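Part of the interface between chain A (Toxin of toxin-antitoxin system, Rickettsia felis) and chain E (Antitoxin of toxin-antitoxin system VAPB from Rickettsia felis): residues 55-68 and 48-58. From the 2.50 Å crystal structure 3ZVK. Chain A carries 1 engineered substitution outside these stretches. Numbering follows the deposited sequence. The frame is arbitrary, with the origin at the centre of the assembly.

Chain A, residues 55-68: EQNQSKLDIFLSRL
Chain E (48-58) DVFQEMAEISS

A helix running through A55 to A64 and one through E48-57, both already under way where the stretches begin, pack antiparallel: their N-to-C directions differ by 177° and the axes approach to 9.2 Å. Register follows from the nearest CA pairs, Gln A56 CA to Ile E56 CA at 6.6 Å, Lys A60 CA to Met E53 CA at 5.2 Å and Ile A63 CA to Val E49 CA at 6.1 Å. Phi/psi are helical, mostly near -65/-43, with Leu A65 at -76/-21 opening a type I turn to Leu A68.

The contact, 614 Å² in all, is mainly apolar; no direct hydrogen bond crosses it. Two isoleucines, each m,t with CB toward the partner, act as knobs. Ile A63 (90 Å² covered) sits among Val E49, Glu E52, Met E53 and Ile E56; Ile E56 (98 Å²) sits among Gln A56, Ser A59, Lys A60 and Ile A63. They meet at 3.3 Å, CD1 of Ile A63 to CD1 of Ile E56. Val E49 (t) brings CG1 4.1 Å from Ile A63 CG2. Small Ser A59 (m) lines the second hole, its OG turned back to Glu A55 O (2.9 Å).

Phe A64 (t, chi2 69°), its CB sideways, packs against Met E53 (m,t,m), whose SD lies 3.7 Å from Phe A64 CB and 5.2 Å from its ring centroid, obliquely; Phe E50 CE1 lies at that ring's edge, 4.4 Å from Phe A64 CE1.

Lys A60 (m,t,94°,t; 79 Å²) serves both chemistries: its CG packs 3.7 Å from Ile E56 CG2, while NZ donates to a water at 3.2 Å, which lies 3.1 Å from Ser E57 OG (p).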

ATOM      1  N   GLU A  55     -12.929  15.600  28.764  1.00 52.39           N
ATOM      2  CA  GLU A  55     -13.150  16.571  27.696  1.00 51.94           C
ATOM      3  C   GLU A  55     -12.220  17.782  27.806  1.00 54.54           C
ATOM      4  O   GLU A  55     -11.572  18.147  26.815  1.00 54.26           O
ATOM      5  CB  GLU A  55     -14.609  17.033  27.688  1.00 55.40           C
ATOM      6  CG  GLU A  55     -15.521  16.212  26.797  1.00 69.91           C
ATOM      7  CD  GLU A  55     -16.698  16.982  26.215  1.00 96.11           C
ATOM      8  OE1 GLU A  55     -16.484  18.077  25.644  1.00 96.05           O
ATOM      9  OE2 GLU A  55     -17.834  16.461  26.288  1.00 89.42           O
ATOM     10  N   GLN A  56     -12.125  18.370  29.010  1.00 49.36           N
ATOM     11  CA  GLN A  56     -11.267  19.525  29.291  1.00 47.21           C
ATOM     12  C   GLN A  56      -9.808  19.160  29.137  1.00 48.47           C
ATOM     13  O   GLN A  56      -9.042  19.919  28.546  1.00 47.87           O
ATOM     14  CB  GLN A  56     -11.479  20.034  30.727  1.00 49.10           C
ATOM     15  CG  GLN A  56     -12.620  20.986  30.905  1.00 66.53           C
ATOM     16  CD  GLN A  56     -12.606  21.556  32.307  1.00 76.04           C
ATOM     17  OE1 GLN A  56     -11.552  21.733  32.959  1.00 66.96           O
ATOM     18  NE2 GLN A  56     -13.800  21.804  32.836  1.00 64.09           N
ATOM     19  N   ASN A  57      -9.407  18.011  29.687  1.00 44.58           N
ATOM     20  CA  ASN A  57      -8.020  17.576  29.629  1.00 43.09           C
ATOM     21  C   ASN A  57      -7.581  17.260  28.231  1.00 45.22           C
ATOM     22  O   ASN A  57      -6.460  17.630  27.868  1.00 45.23           O
ATOM     23  CB  ASN A  57      -7.754  16.450  30.620  1.00 45.89           C
ATOM     24  CG  ASN A  57      -7.641  16.960  32.045  1.00 59.83           C
ATOM     25  OD1 ASN A  57      -7.104  18.063  32.321  1.00 47.68           O
ATOM     26  ND2 ASN A  57      -8.117  16.151  32.982  1.00 50.18           N
ATOM     27  N   GLN A  58      -8.499  16.680  27.408  1.00 39.85           N
ATOM     28  CA  GLN A  58      -8.209  16.389  26.010  1.00 37.43           C
ATOM     29  C   GLN A  58      -8.007  17.710  25.262  1.00 43.67           C
ATOM     30  O   GLN A  58      -7.029  17.850  24.537  1.00 42.79           O
ATOM     31  CB  GLN A  58      -9.312  15.543  25.368  1.00 38.14           C
ATOM     32  CG  GLN A  58      -8.955  15.018  23.987  1.00 31.92           C
ATOM     33  CD  GLN A  58      -7.741  14.121  23.939  1.00 37.37           C
ATOM     34  OE1 GLN A  58      -7.746  13.017  24.447  1.00 38.50           O
ATOM     35  NE2 GLN A  58      -6.715  14.516  23.229  1.00 30.47           N
ATOM     36  N   SER A  59      -8.916  18.696  25.485  1.00 41.10           N
ATOM     37  CA  SER A  59      -8.875  20.030  24.916  1.00 38.86           C
ATOM     38  C   SER A  59      -7.549  20.709  25.193  1.00 42.70           C
ATOM     39  O   SER A  59      -6.938  21.215  24.252  1.00 44.71           O
ATOM     40  CB  SER A  59     -10.010  20.887  25.459  1.00 41.69           C
ATOM     41  OG  SER A  59     -11.260  20.391  25.018  1.00 51.37           O
ATOM     42  N   LYS A  60      -7.092  20.702  26.459  1.00 37.36           N
ATOM     43  CA  LYS A  60      -5.830  21.299  26.898  1.00 37.27           C
ATOM     44  C   LYS A  60      -4.645  20.610  26.224  1.00 38.54           C
ATOM     45  O   LYS A  60      -3.750  21.294  25.745  1.00 39.18           O
ATOM     46  CB  LYS A  60      -5.683  21.205  28.432  1.00 42.65           C
ATOM     47  CG  LYS A  60      -6.467  22.228  29.223  1.00 43.28           C
ATOM     48  CD  LYS A  60      -6.368  21.908  30.709  1.00 48.51           C
ATOM     49  CE  LYS A  60      -5.238  22.665  31.369  1.00 59.34           C
ATOM     50  NZ  LYS A  60      -5.085  22.310  32.795  1.00 67.19           N
ATOM     51  N   LEU A  61      -4.657  19.268  26.159  1.00 34.06           N
ATOM     52  CA  LEU A  61      -3.630  18.484  25.481  1.00 33.42           C
ATOM     53  C   LEU A  61      -3.612  18.841  23.975  1.00 42.19           C
ATOM     54  O   LEU A  61      -2.531  19.073  23.444  1.00 44.56           O
ATOM     55  CB  LEU A  61      -3.865  16.966  25.716  1.00 33.22           C
ATOM     56  CG  LEU A  61      -2.955  15.966  24.945  1.00 35.98           C
ATOM     57  CD1 LEU A  61      -1.481  16.253  25.191  1.00 34.60           C
ATOM     58  CD2 LEU A  61      -3.322  14.524  25.260  1.00 30.97           C
ATOM     59  N   ASP A  62      -4.791  18.930  23.310  1.00 39.24           N
ATOM     60  CA  ASP A  62      -4.902  19.269  21.879  1.00 40.29           C
ATOM     61  C   ASP A  62      -4.279  20.647  21.576  1.00 47.72           C
ATOM     62  O   ASP A  62      -3.564  20.778  20.582  1.00 48.29           O
ATOM     63  CB  ASP A  62      -6.366  19.216  21.389  1.00 41.75           C
ATOM     64  CG  ASP A  62      -7.053  17.854  21.431  1.00 49.14           C
ATOM     65  OD1 ASP A  62      -6.348  16.832  21.602  1.00 49.13           O
ATOM     66  OD2 ASP A  62      -8.309  17.810  21.281  1.00 50.71           O
ATOM     67  N   ILE A  63      -4.515  21.650  22.465  1.00 44.06           N
ATOM     68  CA  ILE A  63      -3.973  23.011  22.384  1.00 43.23           C
ATOM     69  C   ILE A  63      -2.442  22.989  22.534  1.00 45.96           C
ATOM     70  O   ILE A  63      -1.725  23.654  21.778  1.00 46.75           O
ATOM     71  CB  ILE A  63      -4.671  23.921  23.417  1.00 46.63           C
ATOM     72  CG1 ILE A  63      -6.101  24.241  22.939  1.00 48.22           C
ATOM     73  CG2 ILE A  63      -3.911  25.213  23.629  1.00 46.87           C
ATOM     74  CD1 ILE A  63      -7.029  24.666  24.012  1.00 50.70           C
ATOM     75  N   PHE A  64      -1.956  22.192  23.480  1.00 39.60           N
ATOM     76  CA  PHE A  64      -0.539  22.018  23.770  1.00 38.29           C
ATOM     77  C   PHE A  64       0.214  21.445  22.564  1.00 43.95           C
ATOM     78  O   PHE A  64       1.303  21.934  22.235  1.00 46.06           O
ATOM     79  CB  PHE A  64      -0.359  21.150  25.048  1.00 39.19           C
ATOM     80  CG  PHE A  64       1.073  21.008  25.496  1.00 39.32           C
ATOM     81  CD1 PHE A  64       1.765  22.086  26.015  1.00 40.62           C
ATOM     82  CD2 PHE A  64       1.755  19.821  25.313  1.00 41.08           C
ATOM     83  CE1 PHE A  64       3.123  21.974  26.336  1.00 41.99           C
ATOM     84  CE2 PHE A  64       3.097  19.700  25.679  1.00 43.03           C
ATOM     85  CZ  PHE A  64       3.776  20.781  26.171  1.00 40.70           C
ATOM     86  N   LEU A  65      -0.404  20.477  21.863  1.00 38.25           N
ATOM     87  CA  LEU A  65       0.175  19.797  20.703  1.00 37.03           C
ATOM     88  C   LEU A  65       0.167  20.619  19.427  1.00 39.71           C
ATOM     89  O   LEU A  65       0.947  20.316  18.517  1.00 39.55           O
ATOM     90  CB  LEU A  65      -0.541  18.448  20.432  1.00 36.96           C
ATOM     91  CG  LEU A  65      -0.591  17.398  21.535  1.00 40.77           C
ATOM     92  CD1 LEU A  65      -1.546  16.277  21.174  1.00 39.87           C
ATOM     93  CD2 LEU A  65       0.778  16.859  21.855  1.00 43.91           C
ATOM     94  N   SER A  66      -0.706  21.649  19.343  1.00 34.99           N
ATOM     95  CA  SER A  66      -0.817  22.508  18.166  1.00 34.21           C
ATOM     96  C   SER A  66       0.483  23.101  17.620  1.00 41.68           C
ATOM     97  O   SER A  66       0.578  23.250  16.396  1.00 42.52           O
ATOM     98  CB  SER A  66      -1.889  23.574  18.350  1.00 35.11           C
ATOM     99  OG  SER A  66      -1.505  24.539  19.299  1.00 38.83           O
ATOM    100  N   ARG A  67       1.489  23.441  18.481  1.00 38.34           N
ATOM    101  CA  ARG A  67       2.749  24.021  17.973  1.00 37.13           C
ATOM    102  C   ARG A  67       3.963  23.073  18.103  1.00 42.01           C
ATOM    103  O   ARG A  67       5.092  23.477  17.832  1.00 41.98           O
ATOM    104  CB  ARG A  67       2.996  25.427  18.522  1.00 32.59           C
ATOM    105  CG  ARG A  67       1.813  26.356  18.308  1.00 41.17           C
ATOM    106  CD  ARG A  67       2.097  27.826  18.579  1.00 47.88           C
ATOM    107  NE  ARG A  67       3.086  28.416  17.664  1.00 45.54           N
ATOM    108  CZ  ARG A  67       2.845  28.740  16.399  1.00 51.36           C
ATOM    109  NH1 ARG A  67       1.650  28.533  15.872  1.00 43.36           N
ATOM    110  NH2 ARG A  67       3.801  29.259  15.649  1.00 49.53           N
ATOM    111  N   LEU A  68       3.677  21.780  18.364  1.00 38.72           N
ATOM    112  CA  LEU A  68       4.600  20.639  18.553  1.00 39.67           C
ATOM    113  C   LEU A  68       4.597  19.714  17.333  1.00 39.85           C
ATOM    114  O   LEU A  68       3.603  19.618  16.680  1.00 36.56           O
ATOM    115  CB  LEU A  68       4.079  19.750  19.771  1.00 39.64           C
ATOM    116  CG  LEU A  68       4.934  19.686  21.035  1.00 43.81           C
ATOM    117  CD1 LEU A  68       5.752  20.858  21.151  1.00 52.08           C
ATOM    118  CD2 LEU A  68       4.110  19.661  22.263  1.00 41.97           C
TER
ATOM    119  N   ASP E  48       0.014  32.281  23.577  1.00 53.89           N
ATOM    120  CA  ASP E  48      -1.408  32.041  23.303  1.00 53.27           C
ATOM    121  C   ASP E  48      -1.817  30.613  23.725  1.00 55.18           C
ATOM    122  O   ASP E  48      -2.869  30.447  24.345  1.00 54.10           O
ATOM    123  CB  ASP E  48      -1.734  32.301  21.837  1.00 55.06           C
ATOM    124  CG  ASP E  48      -1.412  33.711  21.376  1.00 70.22           C
ATOM    125  OD1 ASP E  48      -2.022  34.666  21.902  1.00 73.58           O
ATOM    126  OD2 ASP E  48      -0.568  33.857  20.480  1.00 75.41           O
ATOM    127  N   VAL E  49      -0.935  29.607  23.472  1.00 50.17           N
ATOM    128  CA  VAL E  49      -1.134  28.198  23.824  1.00 46.95           C
ATOM    129  C   VAL E  49      -1.311  28.075  25.346  1.00 54.48           C
ATOM    130  O   VAL E  49      -2.278  27.443  25.793  1.00 55.32           O
ATOM    131  CB  VAL E  49       0.033  27.308  23.304  1.00 47.55           C
ATOM    132  CG1 VAL E  49       0.080  25.947  24.009  1.00 44.43           C
ATOM    133  CG2 VAL E  49      -0.027  27.137  21.786  1.00 45.97           C
ATOM    134  N   PHE E  50      -0.408  28.699  26.129  1.00 50.07           N
ATOM    135  CA  PHE E  50      -0.431  28.664  27.595  1.00 50.28           C
ATOM    136  C   PHE E  50      -1.604  29.444  28.173  1.00 58.19           C
ATOM    137  O   PHE E  50      -2.163  29.030  29.188  1.00 58.58           O
ATOM    138  CB  PHE E  50       0.910  29.164  28.163  1.00 52.40           C
ATOM    139  CG  PHE E  50       1.979  28.095  28.342  1.00 51.22           C
ATOM    140  CD1 PHE E  50       2.261  27.180  27.321  1.00 50.31           C
ATOM    141  CD2 PHE E  50       2.772  28.069  29.482  1.00 51.19           C
ATOM    142  CE1 PHE E  50       3.255  26.210  27.483  1.00 49.54           C
ATOM    143  CE2 PHE E  50       3.770  27.101  29.635  1.00 52.44           C
ATOM    144  CZ  PHE E  50       3.989  26.164  28.642  1.00 48.35           C
ATOM    145  N   GLN E  51      -1.995  30.547  27.507  1.00 57.81           N
ATOM    146  CA  GLN E  51      -3.134  31.392  27.872  1.00 59.89           C
ATOM    147  C   GLN E  51      -4.424  30.649  27.637  1.00 64.27           C
ATOM    148  O   GLN E  51      -5.292  30.676  28.503  1.00 66.80           O
ATOM    149  CB  GLN E  51      -3.119  32.734  27.104  1.00 62.41           C
ATOM    150  CG  GLN E  51      -2.441  33.845  27.928  1.00 82.66           C
ATOM    151  CD  GLN E  51      -2.045  35.112  27.195  1.00103.83           C
ATOM    152  OE1 GLN E  51      -1.043  35.743  27.548  1.00 97.95           O
ATOM    153  NE2 GLN E  51      -2.837  35.562  26.216  1.00 95.21           N
ATOM    154  N   GLU E  52      -4.530  29.954  26.492  1.00 58.45           N
ATOM    155  CA  GLU E  52      -5.691  29.174  26.094  1.00 57.53           C
ATOM    156  C   GLU E  52      -5.938  27.985  27.014  1.00 61.13           C
ATOM    157  O   GLU E  52      -7.090  27.694  27.327  1.00 63.23           O
ATOM    158  CB  GLU E  52      -5.576  28.740  24.640  1.00 57.58           C
ATOM    159  CG  GLU E  52      -6.573  29.429  23.718  1.00 74.08           C
ATOM    160  CD  GLU E  52      -7.959  28.801  23.643  1.00104.65           C
ATOM    161  OE1 GLU E  52      -8.659  28.744  24.684  1.00 95.20           O
ATOM    162  OE2 GLU E  52      -8.348  28.369  22.532  1.00102.73           O
ATOM    163  N   MET E  53      -4.870  27.323  27.472  1.00 54.22           N
ATOM    164  CA  MET E  53      -4.943  26.185  28.395  1.00 52.06           C
ATOM    165  C   MET E  53      -5.407  26.672  29.782  1.00 59.74           C
ATOM    166  O   MET E  53      -6.170  25.984  30.466  1.00 60.46           O
ATOM    167  CB  MET E  53      -3.576  25.477  28.521  1.00 51.78           C
ATOM    168  CG  MET E  53      -3.183  24.665  27.299  1.00 51.32           C
ATOM    169  SD  MET E  53      -1.723  23.575  27.501  1.00 52.58           S
ATOM    170  CE  MET E  53      -0.457  24.789  28.150  1.00 49.83           C
ATOM    171  N   ALA E  54      -4.948  27.858  30.180  1.00 58.22           N
ATOM    172  CA  ALA E  54      -5.283  28.472  31.468  1.00 61.13           C
ATOM    173  C   ALA E  54      -6.769  28.849  31.549  1.00 68.04           C
ATOM    174  O   ALA E  54      -7.333  28.803  32.636  1.00 69.46           O
ATOM    175  CB  ALA E  54      -4.400  29.692  31.718  1.00 63.17           C
ATOM    176  N   GLU E  55      -7.398  29.181  30.393  1.00 65.18           N
ATOM    177  CA  GLU E  55      -8.810  29.560  30.292  1.00 66.82           C
ATOM    178  C   GLU E  55      -9.710  28.360  30.514  1.00 71.31           C
ATOM    179  O   GLU E  55     -10.756  28.515  31.155  1.00 74.27           O
ATOM    180  CB  GLU E  55      -9.114  30.223  28.940  1.00 68.30           C
ATOM    181  CG  GLU E  55      -8.608  31.653  28.848  1.00 83.62           C
ATOM    182  CD  GLU E  55      -8.680  32.339  27.496  1.00112.15           C
ATOM    183  OE1 GLU E  55      -9.476  31.911  26.627  1.00101.81           O
ATOM    184  OE2 GLU E  55      -7.938  33.333  27.318  1.00112.99           O
ATOM    185  N   ILE E  56      -9.297  27.171  29.997  1.00 63.97           N
ATOM    186  CA  ILE E  56     -10.023  25.914  30.144  1.00 63.63           C
ATOM    187  C   ILE E  56     -10.074  25.483  31.598  1.00 74.09           C
ATOM    188  O   ILE E  56     -11.164  25.192  32.079  1.00 76.53           O
ATOM    189  CB  ILE E  56      -9.470  24.820  29.192  1.00 63.14           C
ATOM    190  CG1 ILE E  56      -9.767  25.202  27.734  1.00 61.57           C
ATOM    191  CG2 ILE E  56     -10.004  23.408  29.517  1.00 62.10           C
ATOM    192  CD1 ILE E  56      -8.796  24.682  26.792  1.00 53.34           C
ATOM    193  N   SER E  57      -8.929  25.514  32.304  1.00 72.84           N
ATOM    194  CA  SER E  57      -8.823  25.135  33.708  1.00 74.54           C
ATOM    195  C   SER E  57      -9.503  26.151  34.664  1.00 81.40           C
ATOM    196  O   SER E  57     -10.274  25.743  35.537  1.00 83.45           O
ATOM    197  CB  SER E  57      -7.359  24.888  34.080  1.00 77.86           C
ATOM    198  OG  SER E  57      -6.678  26.056  34.523  1.00 89.64           O
ATOM    199  N   SER E  58      -9.225  27.456  34.493  1.00 77.95           N
ATOM    200  CA  SER E  58      -9.765  28.526  35.341  1.00 92.95           C
ATOM    201  C   SER E  58     -11.051  29.114  34.745  1.00122.93           C
ATOM    202  O   SER E  58     -12.075  28.436  34.654  1.00 82.97           O
ATOM    203  CB  SER E  58      -8.730  29.635  35.538  1.00 96.34           C
ATOM    204  OG  SER E  58      -7.411  29.155  35.753  1.00 99.09           O
TER
HETATM  205  O   HOH W   1      -4.279  24.246  35.146  1.00 54.70           O